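Local structure of actinorhodin polyketide putative beta-ketoacyl synthase 2 (Streptomyces coelicolor A3, 1TQY) at residues 171-176 and 348-353; 266-271 and 285-290; 393-398 and 403-408. The protein probably serves as the chain length factor that partners a ketosynthase subunit in building the polyketide chain of the antibiotic actinorhodin. All coordinates share one frame; numbering follows the deposited sequence.

Interaction 1: 171-176 and 348-353; sequences GGLDAL and LDVVTA
One turn of helix carries V350, the residue that meets both L173 and L176, and the oxygen L348 O, which T352 grips twice. The amide T352 N gives the ordinary helical bond to L348 O (2.9 Å), while the hydroxyl T352 OG1 comes to L348 O at 2.6 Å from the opposite face of the carbonyl, above its plane. Held against its own helix, and bonded to Y29 OH as well, the hydroxyl takes no part in the apolar seam.

Across that seam everything converges on one methyl group. V350 CG1 is anti to the backbone N (chi1 168°), which leaves CG2 anti to the carbonyl carbon, on the side where the leucines meet it. L176 CD2 meets V350 CG2 tip to tip at 3.7 Å; L173 comes in obliquely, laying CD1 3.8 Å from V350 CG2. The closest pair of CA atoms, L173 and V350, is 8.2 Å apart, and no hydrogen bond crosses.

Such buried helix pairs form the middle layer of the thiolase fold, between two sheets. Helices 171-185 and 345-359 fit this plan: V350 also leans on L242 of strand 238-246, and on the other side both L173 and V350 reach the hairpin, L173 touching V394 and V350 touching L408.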
# COMPACT_ATOMS: atom_id res chain seq x y z
N GLY B 171 4.55 7.54 3.71
CA GLY B 171 3.27 6.88 3.62
C GLY B 171 2.16 7.38 4.53
O GLY B 171 1.03 7.54 4.08
N GLY B 172 2.49 7.60 5.79
CA GLY B 172 1.53 8.08 6.76
C GLY B 172 0.80 9.33 6.33
O GLY B 172 -0.41 9.44 6.52
N LEU B 173 1.54 10.29 5.77
CA LEU B 173 0.92 11.54 5.31
C LEU B 173 0.11 11.24 4.06
O LEU B 173 -1.00 11.73 3.91
CB LEU B 173 2.01 12.59 5.01
CG LEU B 173 1.91 13.90 5.80
CD1 LEU B 173 1.84 13.57 7.28
CD2 LEU B 173 3.11 14.81 5.51
N ASP B 174 0.67 10.42 3.17
CA ASP B 174 -0.02 10.04 1.95
C ASP B 174 -1.35 9.37 2.27
O ASP B 174 -2.34 9.59 1.57
CB ASP B 174 0.85 9.11 1.12
CG ASP B 174 2.01 9.83 0.45
OD1 ASP B 174 2.93 9.14 -0.06
OD2 ASP B 174 2.01 11.08 0.41
N ALA B 175 -1.37 8.55 3.33
CA ALA B 175 -2.59 7.85 3.73
C ALA B 175 -3.67 8.87 4.09
O ALA B 175 -4.82 8.75 3.67
CB ALA B 175 -2.30 6.93 4.93
N LEU B 176 -3.28 9.86 4.88
CA LEU B 176 -4.16 10.93 5.32
C LEU B 176 -4.70 11.71 4.12
O LEU B 176 -5.88 12.08 4.08
CB LEU B 176 -3.41 11.87 6.26
CG LEU B 176 -3.63 11.72 7.76
CD1 LEU B 176 -4.00 10.29 8.11
CD2 LEU B 176 -2.37 12.15 8.50
N LEU B 348 1.50 11.09 13.43
CA LEU B 348 1.79 11.65 14.75
C LEU B 348 2.17 13.13 14.66
O LEU B 348 1.83 13.93 15.54
CB LEU B 348 2.91 10.85 15.44
CG LEU B 348 3.07 11.15 16.93
CD1 LEU B 348 1.72 10.95 17.62
CD2 LEU B 348 4.12 10.24 17.56
N ASP B 349 2.89 13.49 13.60
CA ASP B 349 3.27 14.88 13.37
C ASP B 349 2.00 15.71 13.19
O ASP B 349 1.88 16.82 13.73
CB ASP B 349 4.17 14.98 12.13
CG ASP B 349 5.66 14.82 12.46
OD1 ASP B 349 6.00 14.33 13.56
OD2 ASP B 349 6.49 15.17 11.59
N VAL B 350 1.05 15.17 12.43
CA VAL B 350 -0.22 15.85 12.20
C VAL B 350 -0.95 16.07 13.52
O VAL B 350 -1.48 17.16 13.77
CB VAL B 350 -1.11 15.02 11.24
CG1 VAL B 350 -2.54 15.59 11.24
CG2 VAL B 350 -0.53 15.07 9.82
N VAL B 351 -0.99 15.05 14.36
CA VAL B 351 -1.64 15.16 15.66
C VAL B 351 -0.95 16.23 16.50
O VAL B 351 -1.60 17.06 17.13
CB VAL B 351 -1.59 13.83 16.44
CG1 VAL B 351 -2.08 14.04 17.88
CG2 VAL B 351 -2.45 12.79 15.75
N THR B 352 0.38 16.21 16.49
CA THR B 352 1.15 17.17 17.26
C THR B 352 0.89 18.60 16.77
O THR B 352 0.76 19.52 17.57
CB THR B 352 2.64 16.82 17.19
OG1 THR B 352 2.81 15.42 17.50
CG2 THR B 352 3.44 17.63 18.18
N ALA B 353 0.78 18.76 15.45
CA ALA B 353 0.52 20.08 14.86
C ALA B 353 -0.88 20.59 15.23
O ALA B 353 -1.04 21.74 15.65
CB ALA B 353 0.66 20.00 13.34

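Interaction 2: 266-271 and 285-290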
# COMPACT_ATOMS: atom_id res chain seq x y z
N ALA B 266 -0.28 16.93 -0.77
CA ALA B 266 0.48 16.76 -2.01
C ALA B 266 1.63 15.77 -1.86
O ALA B 266 2.28 15.71 -0.81
CB ALA B 266 1.01 18.10 -2.49
N SER B 267 1.88 15.01 -2.92
CA SER B 267 2.95 14.02 -2.95
C SER B 267 3.76 14.18 -4.23
O SER B 267 3.19 14.31 -5.32
CB SER B 267 2.39 12.59 -2.94
OG SER B 267 1.67 12.32 -1.76
N THR B 268 5.09 14.20 -4.11
CA THR B 268 5.95 14.29 -5.29
C THR B 268 7.02 13.23 -5.11
O THR B 268 7.08 12.58 -4.07
CB THR B 268 6.66 15.67 -5.43
OG1 THR B 268 7.54 15.88 -4.31
CG2 THR B 268 5.65 16.82 -5.51
N PHE B 269 7.84 13.02 -6.14
CA PHE B 269 8.89 12.02 -6.06
C PHE B 269 10.17 12.60 -6.65
O PHE B 269 10.15 13.18 -7.73
CB PHE B 269 8.49 10.75 -6.83
CG PHE B 269 9.40 9.58 -6.57
CD1 PHE B 269 9.46 9.01 -5.31
CD2 PHE B 269 10.21 9.08 -7.57
CE1 PHE B 269 10.33 7.94 -5.04
CE2 PHE B 269 11.09 8.01 -7.32
CZ PHE B 269 11.15 7.44 -6.05
N ASP B 270 11.29 12.47 -5.94
CA ASP B 270 12.55 13.03 -6.43
C ASP B 270 13.06 12.33 -7.69
O ASP B 270 12.73 11.18 -7.95
CB ASP B 270 13.66 12.92 -5.37
CG ASP B 270 13.37 13.75 -4.13
OD1 ASP B 270 12.53 14.67 -4.18
OD2 ASP B 270 14.00 13.47 -3.09
N PRO B 271 13.87 13.04 -8.51
CA PRO B 271 14.41 12.43 -9.72
C PRO B 271 15.42 11.35 -9.34
O PRO B 271 16.06 11.40 -8.28
CB PRO B 271 15.07 13.60 -10.44
CG PRO B 271 15.45 14.51 -9.33
CD PRO B 271 14.20 14.47 -8.47
N ILE B 285 5.51 21.05 -1.22
CA ILE B 285 5.03 22.10 -0.34
C ILE B 285 4.13 23.09 -1.08
O ILE B 285 3.01 23.36 -0.64
CB ILE B 285 6.18 22.90 0.27
CG1 ILE B 285 7.01 21.99 1.18
CG2 ILE B 285 5.60 24.08 1.04
CD1 ILE B 285 8.32 22.61 1.59
N ARG B 286 4.62 23.62 -2.19
CA ARG B 286 3.83 24.59 -2.95
C ARG B 286 2.55 23.97 -3.51
O ARG B 286 1.55 24.67 -3.67
CB ARG B 286 4.65 25.17 -4.10
CG ARG B 286 5.83 25.97 -3.68
CD ARG B 286 6.65 26.40 -4.89
NE ARG B 286 7.83 27.14 -4.46
CZ ARG B 286 7.80 28.39 -4.02
NH1 ARG B 286 6.65 29.06 -3.97
NH2 ARG B 286 8.92 28.96 -3.60
N LEU B 287 2.59 22.68 -3.81
CA LEU B 287 1.41 22.00 -4.33
C LEU B 287 0.39 21.92 -3.21
O LEU B 287 -0.79 22.22 -3.40
CB LEU B 287 1.77 20.60 -4.82
CG LEU B 287 1.73 20.32 -6.32
CD1 LEU B 287 2.05 21.57 -7.12
CD2 LEU B 287 2.69 19.18 -6.65
N ALA B 288 0.85 21.54 -2.02
CA ALA B 288 -0.04 21.43 -0.87
C ALA B 288 -0.64 22.79 -0.51
O ALA B 288 -1.82 22.87 -0.17
CB ALA B 288 0.72 20.85 0.33
N LEU B 289 0.15 23.85 -0.58
CA LEU B 289 -0.36 25.19 -0.26
C LEU B 289 -1.43 25.64 -1.24
O LEU B 289 -2.39 26.30 -0.85
CB LEU B 289 0.78 26.20 -0.24
CG LEU B 289 1.74 26.13 0.95
CD1 LEU B 289 2.83 27.17 0.78
CD2 LEU B 289 0.97 26.36 2.25
N ASN B 290 -1.26 25.30 -2.52
CA ASN B 290 -2.23 25.66 -3.56
C ASN B 290 -3.55 24.94 -3.37
O ASN B 290 -4.62 25.52 -3.55
CB ASN B 290 -1.71 25.30 -4.95
CG ASN B 290 -0.70 26.29 -5.47
OD1 ASN B 290 -0.95 27.50 -5.47
ND2 ASN B 290 0.43 25.78 -5.94
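A266, L287 and A288 bury the most surface where strand 266-269 packs against helix 285-290, and the contact illustrates how a small residue lets a helix settle close to a sheet. The methyl A266 CB fits against the backbone at the L287-A288 link: it lies 3.5 Å from L287 CB and equally 3.5 Å from A288 N. A288 CB completes the group, 3.9 Å from A266 CB. With methyls on both sides, the CA atoms of A266 and A288 come within 4.8 Å.

Further along the strand L287 stretches to T268, the two side chains crossing at a slant with L287 CD2 and T268 CG2 4.0 Å apart. T268 OG1 sits between the backbone N and the carbonyl carbon (chi1 63°), leaving CG2 anti to the carbonyl carbon and facing the leucine, while the hydroxyl bonds to G280 O, just before the helix. L287 is exposed to solvent; the contact is apolar and no hydrogen bond crosses it.

The strand and helix axes approach to 7.3 Å and run nearly antiparallel, at 159°. Helix 281-292 thereby covers the outer face of the sheet: strand 260-269 pairs with strand 402-410, I285 continues the packing onto L393 and L395, and V323 of helix 310-324 lies against I285 and R286.

Interaction 3: 393-398 and 403-408; sequences LVLARG and NSAAVL
V394 and A406 form the closely knit part of this antiparallel hairpin, facing each other as a hydrogen-bonded pair. V394 N reaches A406 O at 2.8 Å along a fairly straight line (164° at the hydrogen), and A406 N returns a bond to V394 O at 2.9 Å. The same V394 O also takes a CA-H contact from A405 CA at 3.3 Å, as expected when strands are drawn together at a non-hydrogen-bonded pair. Beyond the pair, V394 CG2 meets L408 CD1 at 4.3 Å.

On the other face the fit relies on the small A405. L395 keeps CG anti to its carbonyl carbon (chi1 -57°), and its branch CD2 comes over A405 CB at 3.7 Å. L393 CD1 lies nearer the backbone, 3.7 Å from A406 O, and only grazes the A405 methyl.

Toward the turn the grip becomes less regular. A396 and S404 still exchange two bonds, but the one from S404 N to A396 O, 2.9 Å long, is bent to 130° at the hydrogen. In the last pair, R397 and N403 cross at a slant and touch chiefly where R397 CG lies 3.8 Å from N403 OD1. R397 is partly exposed; its chain bends at chi2 and chi3, and NH2 bonds to L312 O. N403 ND2 turns instead to D270 OD1 and T268 OG1. No hydrogen bond joins the two side chains.

The two faces of the hairpin meet different helix layers, consistent with the layered thiolase fold. L393, L395 and R397 look toward the outer helices 281-292 and 310-324, whereas A396 and S404 lie against L173 of the central helix 171-185, and V394 touches D349 and A353 of helix 345-359. Strand 391-398 continues the sheet through F303, and strand 402-410 through strand 260-269.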
# COMPACT_ATOMS: atom_id res chain seq x y z
N LEU B 393 2.13 23.57 8.46
CA LEU B 393 2.53 22.75 7.32
C LEU B 393 3.28 21.57 7.94
O LEU B 393 4.14 21.75 8.81
CB LEU B 393 3.46 23.50 6.36
CG LEU B 393 4.10 22.63 5.26
CD1 LEU B 393 3.05 22.26 4.23
CD2 LEU B 393 5.26 23.37 4.57
N VAL B 394 2.93 20.35 7.52
CA VAL B 394 3.58 19.13 8.00
C VAL B 394 4.27 18.48 6.81
O VAL B 394 3.68 18.36 5.74
CB VAL B 394 2.54 18.15 8.62
CG1 VAL B 394 3.25 16.86 9.08
CG2 VAL B 394 1.85 18.81 9.81
N LEU B 395 5.51 18.07 7.00
CA LEU B 395 6.32 17.47 5.95
C LEU B 395 6.82 16.07 6.30
O LEU B 395 7.12 15.79 7.46
CB LEU B 395 7.54 18.35 5.69
CG LEU B 395 7.23 19.79 5.32
CD1 LEU B 395 8.52 20.56 5.07
CD2 LEU B 395 6.35 19.80 4.09
N ALA B 396 6.93 15.21 5.30
CA ALA B 396 7.43 13.86 5.55
C ALA B 396 8.11 13.36 4.30
O ALA B 396 7.66 13.65 3.20
CB ALA B 396 6.28 12.92 5.92
N ARG B 397 9.22 12.65 4.45
CA ARG B 397 9.88 12.11 3.27
C ARG B 397 10.07 10.64 3.48
O ARG B 397 10.15 10.17 4.61
CB ARG B 397 11.25 12.73 3.02
CG ARG B 397 11.23 14.22 2.87
CD ARG B 397 12.20 14.83 3.86
NE ARG B 397 13.46 15.14 3.21
CZ ARG B 397 14.55 15.56 3.83
NH1 ARG B 397 14.59 15.71 5.15
NH2 ARG B 397 15.61 15.85 3.10
N GLY B 398 10.12 9.91 2.38
CA GLY B 398 10.33 8.49 2.47
C GLY B 398 11.59 8.15 1.70
O GLY B 398 11.90 8.77 0.69
N ASN B 403 8.15 12.38 -1.21
CA ASN B 403 7.86 13.64 -0.55
C ASN B 403 6.39 13.77 -0.27
O ASN B 403 5.56 13.39 -1.09
CB ASN B 403 8.28 14.82 -1.43
CG ASN B 403 9.74 14.83 -1.70
OD1 ASN B 403 10.55 14.90 -0.78
ND2 ASN B 403 10.11 14.76 -2.97
N SER B 404 6.06 14.33 0.89
CA SER B 404 4.67 14.50 1.25
C SER B 404 4.49 15.73 2.12
O SER B 404 5.23 15.94 3.09
CB SER B 404 4.19 13.24 1.98
OG SER B 404 2.80 13.30 2.20
N ALA B 405 3.50 16.54 1.77
CA ALA B 405 3.22 17.75 2.51
C ALA B 405 1.73 17.85 2.82
O ALA B 405 0.89 17.43 2.02
CB ALA B 405 3.68 18.96 1.72
N ALA B 406 1.41 18.42 3.97
CA ALA B 406 0.02 18.56 4.39
C ALA B 406 -0.17 19.87 5.13
O ALA B 406 0.60 20.21 6.02
CB ALA B 406 -0.36 17.40 5.28
N VAL B 407 -1.21 20.61 4.75
CA VAL B 407 -1.48 21.87 5.42
C VAL B 407 -2.73 21.74 6.27
O VAL B 407 -3.76 21.25 5.81
CB VAL B 407 -1.60 23.03 4.38
CG1 VAL B 407 -2.24 22.52 3.12
CG2 VAL B 407 -2.40 24.18 4.98
N LEU B 408 -2.63 22.16 7.53
CA LEU B 408 -3.74 22.07 8.48
C LEU B 408 -4.16 23.46 8.94
O LEU B 408 -3.37 24.40 8.94
CB LEU B 408 -3.31 21.26 9.70
CG LEU B 408 -2.74 19.86 9.45
CD1 LEU B 408 -2.28 19.26 10.75
CD2 LEU B 408 -3.81 18.98 8.81

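In the fold
Read together, the three contacts make a section through the layers of a thiolase fold. Interaction 3 lies between the others, its centre about 8 Å from each, while the centres of interactions 1 and 2 are about 15 Å apart: central helices, sheet, outer helix. Along the chain, interaction 2 is nested within the loop closed by interaction 1, and interaction 3 follows both. Strands 260-269 and 402-410 are sheet neighbours. The layers are also tied by polar links: D174 of helix 171-185 probably bonds to S267 and S404, one on each of those neighbouring strands. The series thus runs from buried central helices through the sheet to a partly exposed outer helix.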